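Local coordinates for protein pentafunctional AROM polypeptide (Schizosaccharomyces pombe, PDB 5SWV) that probably catalyses the dehydroquinate dehydratase and shikimate dehydrogenase steps of the shikimate pathway, as part of the five-activity AROM polypeptide, at residues D359-N363 / E502-R506; G472-A478 / W495-G500. One frame throughout, in Å; residues are numbered along the deposited sequence.

Contact 1 (D359-N363 / E502-R506)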
ATOM      1  N   ASP A 359       1.660  -7.202  -8.075  1.00 31.42           N
ATOM      2  CA  ASP A 359       1.481  -5.743  -8.029  1.00 31.96           C
ATOM      3  C   ASP A 359       1.431  -5.109  -9.423  1.00 32.76           C
ATOM      4  O   ASP A 359       0.835  -4.033  -9.603  1.00 33.51           O
ATOM      5  CB  ASP A 359       2.615  -5.044  -7.265  1.00 32.29           C
ATOM      6  CG  ASP A 359       2.689  -5.406  -5.782  1.00 32.55           C
ATOM      7  OD1 ASP A 359       1.868  -6.185  -5.245  1.00 32.52           O
ATOM      8  OD2 ASP A 359       3.614  -4.875  -5.133  1.00 32.81           O
ATOM      9  N   THR A 360       2.095  -5.734 -10.393  1.00 32.91           N
ATOM     10  CA  THR A 360       2.081  -5.236 -11.764  1.00 33.41           C
ATOM     11  C   THR A 360       0.666  -5.351 -12.340  1.00 34.94           C
ATOM     12  O   THR A 360       0.145  -4.384 -12.875  1.00 35.45           O
ATOM     13  CB  THR A 360       3.104  -5.982 -12.633  1.00 32.77           C
ATOM     14  OG1 THR A 360       4.409  -5.735 -12.119  1.00 32.07           O
ATOM     15  CG2 THR A 360       3.052  -5.520 -14.067  1.00 33.05           C
ATOM     16  N   PHE A 361       0.054  -6.526 -12.199  1.00 36.47           N
ATOM     17  CA  PHE A 361      -1.337  -6.742 -12.590  1.00 37.31           C
ATOM     18  C   PHE A 361      -2.283  -5.843 -11.809  1.00 38.05           C
ATOM     19  O   PHE A 361      -3.142  -5.185 -12.393  1.00 37.49           O
ATOM     20  CB  PHE A 361      -1.742  -8.218 -12.418  1.00 37.61           C
ATOM     21  CG  PHE A 361      -1.279  -9.106 -13.545  1.00 37.98           C
ATOM     22  CD1 PHE A 361      -1.929  -9.093 -14.772  1.00 37.85           C
ATOM     23  CD2 PHE A 361      -0.201  -9.961 -13.382  1.00 38.57           C
ATOM     24  CE1 PHE A 361      -1.501  -9.897 -15.813  1.00 37.81           C
ATOM     25  CE2 PHE A 361       0.225 -10.781 -14.425  1.00 38.49           C
ATOM     26  CZ  PHE A 361      -0.423 -10.739 -15.641  1.00 38.09           C
ATOM     27  N   ALA A 362      -2.109  -5.793 -10.494  1.00 39.81           N
ATOM     28  CA  ALA A 362      -2.961  -4.951  -9.646  1.00 42.09           C
ATOM     29  C   ALA A 362      -3.080  -3.518 -10.186  1.00 45.02           C
ATOM     30  O   ALA A 362      -4.182  -2.974 -10.233  1.00 46.09           O
ATOM     31  CB  ALA A 362      -2.457  -4.943  -8.212  1.00 41.70           C
ATOM     32  N   ASN A 363      -1.956  -2.946 -10.628  1.00 47.31           N
ATOM     33  CA  ASN A 363      -1.918  -1.586 -11.182  1.00 50.09           C
ATOM     34  C   ASN A 363      -2.300  -1.474 -12.651  1.00 49.66           C
ATOM     35  O   ASN A 363      -2.866  -0.459 -13.058  1.00 50.12           O
ATOM     36  CB  ASN A 363      -0.537  -0.934 -10.959  1.00 52.37           C
ATOM     37  CG  ASN A 363      -0.348  -0.456  -9.527  1.00 53.76           C
ATOM     38  OD1 ASN A 363      -0.579   0.723  -9.212  1.00 55.87           O
ATOM     39  ND2 ASN A 363       0.030  -1.379  -8.639  1.00 53.40           N
ATOM     40  N   GLU A 502       9.584  -3.557 -15.121  1.00 41.43           N
ATOM     41  CA  GLU A 502       8.520  -3.101 -14.252  1.00 41.04           C
ATOM     42  C   GLU A 502       8.365  -4.021 -13.040  1.00 39.80           C
ATOM     43  O   GLU A 502       8.310  -3.547 -11.914  1.00 39.29           O
ATOM     44  CB  GLU A 502       7.196  -2.969 -14.997  1.00 41.46           C
ATOM     45  CG  GLU A 502       6.021  -2.803 -14.047  1.00 41.74           C
ATOM     46  CD  GLU A 502       4.796  -2.239 -14.690  1.00 42.41           C
ATOM     47  OE1 GLU A 502       4.776  -2.109 -15.928  1.00 43.20           O
ATOM     48  OE2 GLU A 502       3.852  -1.939 -13.933  1.00 43.01           O
ATOM     49  N   ALA A 503       8.296  -5.324 -13.272  1.00 38.76           N
ATOM     50  CA  ALA A 503       8.157  -6.266 -12.167  1.00 38.70           C
ATOM     51  C   ALA A 503       9.316  -6.211 -11.197  1.00 38.38           C
ATOM     52  O   ALA A 503       9.097  -6.218  -9.996  1.00 37.39           O
ATOM     53  CB  ALA A 503       7.995  -7.683 -12.679  1.00 39.30           C
ATOM     54  N   LEU A 504      10.537  -6.162 -11.721  1.00 40.01           N
ATOM     55  CA  LEU A 504      11.747  -6.016 -10.887  1.00 42.28           C
ATOM     56  C   LEU A 504      11.667  -4.775  -9.996  1.00 40.69           C
ATOM     57  O   LEU A 504      12.023  -4.824  -8.816  1.00 40.81           O
ATOM     58  CB  LEU A 504      13.022  -5.921 -11.742  1.00 45.17           C
ATOM     59  CG  LEU A 504      14.373  -6.165 -11.013  1.00 49.04           C
ATOM     60  CD1 LEU A 504      15.330  -6.799 -12.019  1.00 51.01           C
ATOM     61  CD2 LEU A 504      15.060  -4.958 -10.314  1.00 49.94           C
ATOM     62  N   VAL A 505      11.200  -3.671 -10.566  1.00 38.72           N
ATOM     63  CA  VAL A 505      11.067  -2.443  -9.809  1.00 38.16           C
ATOM     64  C   VAL A 505      10.050  -2.581  -8.692  1.00 37.37           C
ATOM     65  O   VAL A 505      10.305  -2.122  -7.580  1.00 37.19           O
ATOM     66  CB  VAL A 505      10.720  -1.255 -10.719  1.00 38.44           C
ATOM     67  CG1 VAL A 505      10.232  -0.049  -9.916  1.00 38.66           C
ATOM     68  CG2 VAL A 505      11.945  -0.882 -11.538  1.00 38.70           C
ATOM     69  N   ARG A 506       8.920  -3.215  -8.978  1.00 37.00           N
ATOM     70  CA  ARG A 506       7.889  -3.414  -7.964  1.00 36.85           C
ATOM     71  C   ARG A 506       8.271  -4.424  -6.861  1.00 36.63           C
ATOM     72  O   ARG A 506       7.745  -4.317  -5.756  1.00 35.90           O
ATOM     73  CB  ARG A 506       6.553  -3.762  -8.619  1.00 37.41           C
ATOM     74  CG  ARG A 506       6.016  -2.660  -9.534  1.00 38.47           C
ATOM     75  CD  ARG A 506       4.547  -2.860  -9.901  1.00 38.86           C
ATOM     76  NE  ARG A 506       4.043  -1.972 -10.967  1.00 39.34           N
ATOM     77  CZ  ARG A 506       3.560  -0.731 -10.801  1.00 39.05           C
ATOM     78  NH1 ARG A 506       3.514  -0.137  -9.614  1.00 38.66           N
ATOM     79  NH2 ARG A 506       3.116  -0.067 -11.854  1.00 39.45           N
TER
HETATM   80  O   HOH W   1       5.462  -2.703  -5.484  1.00 31.22           O
HETATM   81  O   HOH W   2       1.194  -1.842 -14.026  1.00 40.82           O
HETATM   82  O   HOH W   3       1.928   2.225  -9.721  1.00 35.61           O
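Segments 359-363 and 502-506 are helical and pass at 107°, with their axes 10.1 Å apart at closest. They join helix 353-364 to helix 500-516, which pack at the Rossmann-like domain, probably NADP-binding as in shikimate dehydrogenases. R506 does most of the bridging. Its chain runs extended from CG to NE and lies across T360, with CD 3.6 Å from T360 OG1. That hydroxyl is hydrogen-bonded to the backbone O of G356. At the far end the guanidinium stacks on the N363 amide, the two planes only 9° apart. N363 ND2 holds the amide in place by donating to D359 O at 2.9 Å. E502 holds the edge of the guanidinium in a salt bridge (R506 NH2 to E502 OE2 2.9 Å). Its OE2 accepts from both NE and NH2 of R506, side-on and in the guanidinium plane, fixing its rotation. F522 adds a cation-pi contact to R506. T360 CG2 rests 3.7 Å from E502 OE2. D359 OD1 is salt-bridged to R355 NE. Three waters tie the helices together. One links D359 OD2 to R506 O, and another links T360 O to E502 OE2. The third donates to N363 OD1 and accepts from R506 NH1 at 2.8 Å.

Contact 2 (G472-A478 / W495-G500); sequences GVFLDMA and WKCCNG
G472 and V473 run beside W495 and K496, where the indole lies against the backbone of the neighbouring strand. W495 CG is anti to its own carbonyl carbon (chi1 -77°). This brings CE3 to 3.4 Å from G472 C and CZ3 to 3.4 Å from V473 O. V473 CA sits at the ring edge, in its plane. W495 NE1 is hydrogen-bonded to L465 O. The pair belongs to a beta-alpha-beta unit with helix 485-492 as its connection. Strands 472-476 and 496-498 are neighbours in the six-stranded parallel, Rossmann-like sheet of the shikimate dehydrogenase part, and 496-498 is an outermost strand within the chain. Four backbone bonds alternate between them: K496 N to G472 O, F474 N to K496 O, C498 N to F474 O and D476 N to C498 O. Side chains of V473, L475, K496 and C498 start on one face. There L475 CD1 reaches C498 CB at 3.7 Å, and C498 SG lies 4.0 Å from V473 CG1. The K496 chain leads away, bends at its last torsion, and its NZ hydrogen-bonds A364 O. F474 has CG anti to its backbone N (chi1 173°), which sends the ring out over the sheet face it shares with C497. C497 SG makes an oblique sulfur-aromatic contact, 5.3 Å from the F474 ring centroid. F474 CB also touches W495 CE3 at 4.0 Å. At the end of the strand, D476 OD1 accepts from A478 N at 2.9 Å in an Asx turn, while OD2 is hydrogen-bonded to T484 OG1. N499 is the N-cap of the next helix, its OD1 accepting from the backbone N of E502.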
ATOM      1  N   GLY A 472      -7.304  -6.917 -21.188  1.00 46.17           N
ATOM      2  CA  GLY A 472      -6.481  -8.061 -20.795  1.00 44.75           C
ATOM      3  C   GLY A 472      -5.020  -7.682 -20.772  1.00 43.70           C
ATOM      4  O   GLY A 472      -4.588  -6.901 -21.609  1.00 44.20           O
ATOM      5  N   VAL A 473      -4.262  -8.232 -19.820  1.00 42.76           N
ATOM      6  CA  VAL A 473      -2.860  -7.825 -19.597  1.00 42.04           C
ATOM      7  C   VAL A 473      -1.903  -8.993 -19.824  1.00 41.56           C
ATOM      8  O   VAL A 473      -2.150 -10.107 -19.358  1.00 40.68           O
ATOM      9  CB  VAL A 473      -2.636  -7.250 -18.174  1.00 41.67           C
ATOM     10  CG1 VAL A 473      -1.174  -6.861 -17.945  1.00 41.15           C
ATOM     11  CG2 VAL A 473      -3.554  -6.061 -17.918  1.00 41.91           C
ATOM     12  N   PHE A 474      -0.823  -8.708 -20.549  1.00 41.64           N
ATOM     13  CA  PHE A 474       0.270  -9.641 -20.794  1.00 41.95           C
ATOM     14  C   PHE A 474       1.505  -9.145 -20.072  1.00 41.47           C
ATOM     15  O   PHE A 474       1.859  -7.974 -20.205  1.00 41.35           O
ATOM     16  CB  PHE A 474       0.567  -9.684 -22.280  1.00 43.11           C
ATOM     17  CG  PHE A 474       1.786 -10.477 -22.627  1.00 44.67           C
ATOM     18  CD1 PHE A 474       1.698 -11.844 -22.862  1.00 46.11           C
ATOM     19  CD2 PHE A 474       3.025  -9.866 -22.731  1.00 45.41           C
ATOM     20  CE1 PHE A 474       2.825 -12.588 -23.184  1.00 46.13           C
ATOM     21  CE2 PHE A 474       4.155 -10.604 -23.052  1.00 45.67           C
ATOM     22  CZ  PHE A 474       4.057 -11.965 -23.272  1.00 45.81           C
ATOM     23  N   LEU A 475       2.171 -10.032 -19.337  1.00 41.14           N
ATOM     24  CA  LEU A 475       3.422  -9.696 -18.646  1.00 41.64           C
ATOM     25  C   LEU A 475       4.542 -10.649 -19.045  1.00 43.05           C
ATOM     26  O   LEU A 475       4.384 -11.855 -18.949  1.00 44.02           O
ATOM     27  CB  LEU A 475       3.221  -9.764 -17.132  1.00 40.53           C
ATOM     28  CG  LEU A 475       4.466  -9.642 -16.247  1.00 39.62           C
ATOM     29  CD1 LEU A 475       5.138  -8.301 -16.439  1.00 39.75           C
ATOM     30  CD2 LEU A 475       4.081  -9.825 -14.795  1.00 39.33           C
ATOM     31  N   ASP A 476       5.680 -10.117 -19.463  1.00 44.65           N
ATOM     32  CA  ASP A 476       6.853 -10.941 -19.708  1.00 46.71           C
ATOM     33  C   ASP A 476       7.835 -10.652 -18.599  1.00 47.00           C
ATOM     34  O   ASP A 476       8.150  -9.497 -18.372  1.00 48.52           O
ATOM     35  CB  ASP A 476       7.475 -10.597 -21.060  1.00 48.37           C
ATOM     36  CG  ASP A 476       8.466 -11.642 -21.540  1.00 49.90           C
ATOM     37  OD1 ASP A 476       9.212 -12.198 -20.708  1.00 51.04           O
ATOM     38  OD2 ASP A 476       8.515 -11.889 -22.764  1.00 51.91           O
ATOM     39  N   MET A 477       8.326 -11.690 -17.930  1.00 47.68           N
ATOM     40  CA  MET A 477       9.280 -11.531 -16.834  1.00 48.28           C
ATOM     41  C   MET A 477      10.723 -11.315 -17.247  1.00 51.47           C
ATOM     42  O   MET A 477      11.545 -10.993 -16.395  1.00 52.28           O
ATOM     43  CB  MET A 477       9.217 -12.727 -15.899  1.00 47.06           C
ATOM     44  CG  MET A 477       7.892 -12.838 -15.186  1.00 46.68           C
ATOM     45  SD  MET A 477       7.577 -11.377 -14.196  1.00 45.93           S
ATOM     46  CE  MET A 477       8.773 -11.589 -12.871  1.00 45.55           C
ATOM     47  N   ALA A 478      11.043 -11.476 -18.526  1.00 56.17           N
ATOM     48  CA  ALA A 478      12.390 -11.162 -19.008  1.00 61.79           C
ATOM     49  C   ALA A 478      12.540  -9.683 -19.420  1.00 66.56           C
ATOM     50  O   ALA A 478      11.600  -9.041 -19.933  1.00 66.02           O
ATOM     51  CB  ALA A 478      12.768 -12.086 -20.155  1.00 62.76           C
ATOM     52  N   TRP A 495      -2.919  -6.562 -26.781  1.00 53.15           N
ATOM     53  CA  TRP A 495      -2.810  -6.748 -25.339  1.00 51.89           C
ATOM     54  C   TRP A 495      -2.184  -5.506 -24.737  1.00 53.06           C
ATOM     55  O   TRP A 495      -1.353  -4.855 -25.378  1.00 53.10           O
ATOM     56  CB  TRP A 495      -1.959  -7.968 -24.983  1.00 49.82           C
ATOM     57  CG  TRP A 495      -2.654  -9.285 -25.158  1.00 48.56           C
ATOM     58  CD1 TRP A 495      -2.812  -9.977 -26.311  1.00 48.36           C
ATOM     59  CD2 TRP A 495      -3.252 -10.077 -24.133  1.00 47.73           C
ATOM     60  NE1 TRP A 495      -3.479 -11.149 -26.077  1.00 48.07           N
ATOM     61  CE2 TRP A 495      -3.757 -11.241 -24.743  1.00 47.65           C
ATOM     62  CE3 TRP A 495      -3.402  -9.920 -22.752  1.00 47.76           C
ATOM     63  CZ2 TRP A 495      -4.421 -12.242 -24.028  1.00 47.48           C
ATOM     64  CZ3 TRP A 495      -4.058 -10.919 -22.031  1.00 47.92           C
ATOM     65  CH2 TRP A 495      -4.567 -12.065 -22.677  1.00 47.46           C
ATOM     66  N   LYS A 496      -2.604  -5.191 -23.512  1.00 53.50           N
ATOM     67  CA  LYS A 496      -1.941  -4.209 -22.657  1.00 54.84           C
ATOM     68  C   LYS A 496      -0.701  -4.929 -22.126  1.00 52.22           C
ATOM     69  O   LYS A 496      -0.836  -5.951 -21.475  1.00 53.28           O
ATOM     70  CB  LYS A 496      -2.895  -3.802 -21.519  1.00 58.85           C
ATOM     71  CG  LYS A 496      -2.723  -2.403 -20.914  1.00 62.64           C
ATOM     72  CD  LYS A 496      -4.023  -1.993 -20.192  1.00 66.05           C
ATOM     73  CE  LYS A 496      -4.057  -0.529 -19.734  1.00 67.71           C
ATOM     74  NZ  LYS A 496      -3.609  -0.322 -18.321  1.00 67.63           N
ATOM     75  N   CYS A 497       0.499  -4.444 -22.442  1.00 49.98           N
ATOM     76  CA  CYS A 497       1.740  -5.187 -22.154  1.00 48.14           C
ATOM     77  C   CYS A 497       2.599  -4.549 -21.079  1.00 45.78           C
ATOM     78  O   CYS A 497       2.711  -3.329 -21.017  1.00 43.91           O
ATOM     79  CB  CYS A 497       2.583  -5.317 -23.411  1.00 49.09           C
ATOM     80  SG  CYS A 497       1.796  -6.330 -24.668  1.00 51.56           S
ATOM     81  N   CYS A 498       3.216  -5.404 -20.260  1.00 43.90           N
ATOM     82  CA  CYS A 498       4.164  -5.011 -19.225  1.00 42.37           C
ATOM     83  C   CYS A 498       5.432  -5.823 -19.351  1.00 42.69           C
ATOM     84  O   CYS A 498       5.389  -6.975 -19.778  1.00 42.78           O
ATOM     85  CB  CYS A 498       3.580  -5.274 -17.856  1.00 41.57           C
ATOM     86  SG  CYS A 498       1.998  -4.481 -17.607  1.00 40.62           S
ATOM     87  N   ASN A 499       6.551  -5.231 -18.944  1.00 43.13           N
ATOM     88  CA  ASN A 499       7.853  -5.877 -19.068  1.00 44.16           C
ATOM     89  C   ASN A 499       8.442  -6.242 -17.724  1.00 42.82           C
ATOM     90  O   ASN A 499       7.950  -5.802 -16.684  1.00 42.25           O
ATOM     91  CB  ASN A 499       8.824  -5.027 -19.912  1.00 46.37           C
ATOM     92  CG  ASN A 499       9.318  -3.762 -19.211  1.00 48.16           C
ATOM     93  OD1 ASN A 499       8.840  -3.345 -18.145  1.00 48.95           O
ATOM     94  ND2 ASN A 499      10.301  -3.139 -19.836  1.00 51.00           N
ATOM     95  N   GLY A 500       9.503  -7.040 -17.766  1.00 42.17           N
ATOM     96  CA  GLY A 500      10.116  -7.599 -16.568  1.00 41.96           C
ATOM     97  C   GLY A 500      10.844  -6.586 -15.719  1.00 41.82           C
ATOM     98  O   GLY A 500      11.070  -6.799 -14.538  1.00 41.28           O
TER

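Contacts 1 and 2 have centres 10 Å apart and touch directly. Helix 353-364 lies over the sheet face that carries V473, L475 and C498. F361, which points away from helix 500-516, reaches that face instead: its CE1 is 3.6 Å from V473 O and its CE2 is 4.0 Å from L475 CD2. T360 serves both contacts, since its CG2 also lies 3.8 Å from C498 CB. On the other helix, A503 CB meets M477 CE at 4.0 Å. The chain leads from strand 496-498 straight into helix 500-516. Both segments of contact 2 lie between those of contact 1, nested within the loop that contact 1 closes.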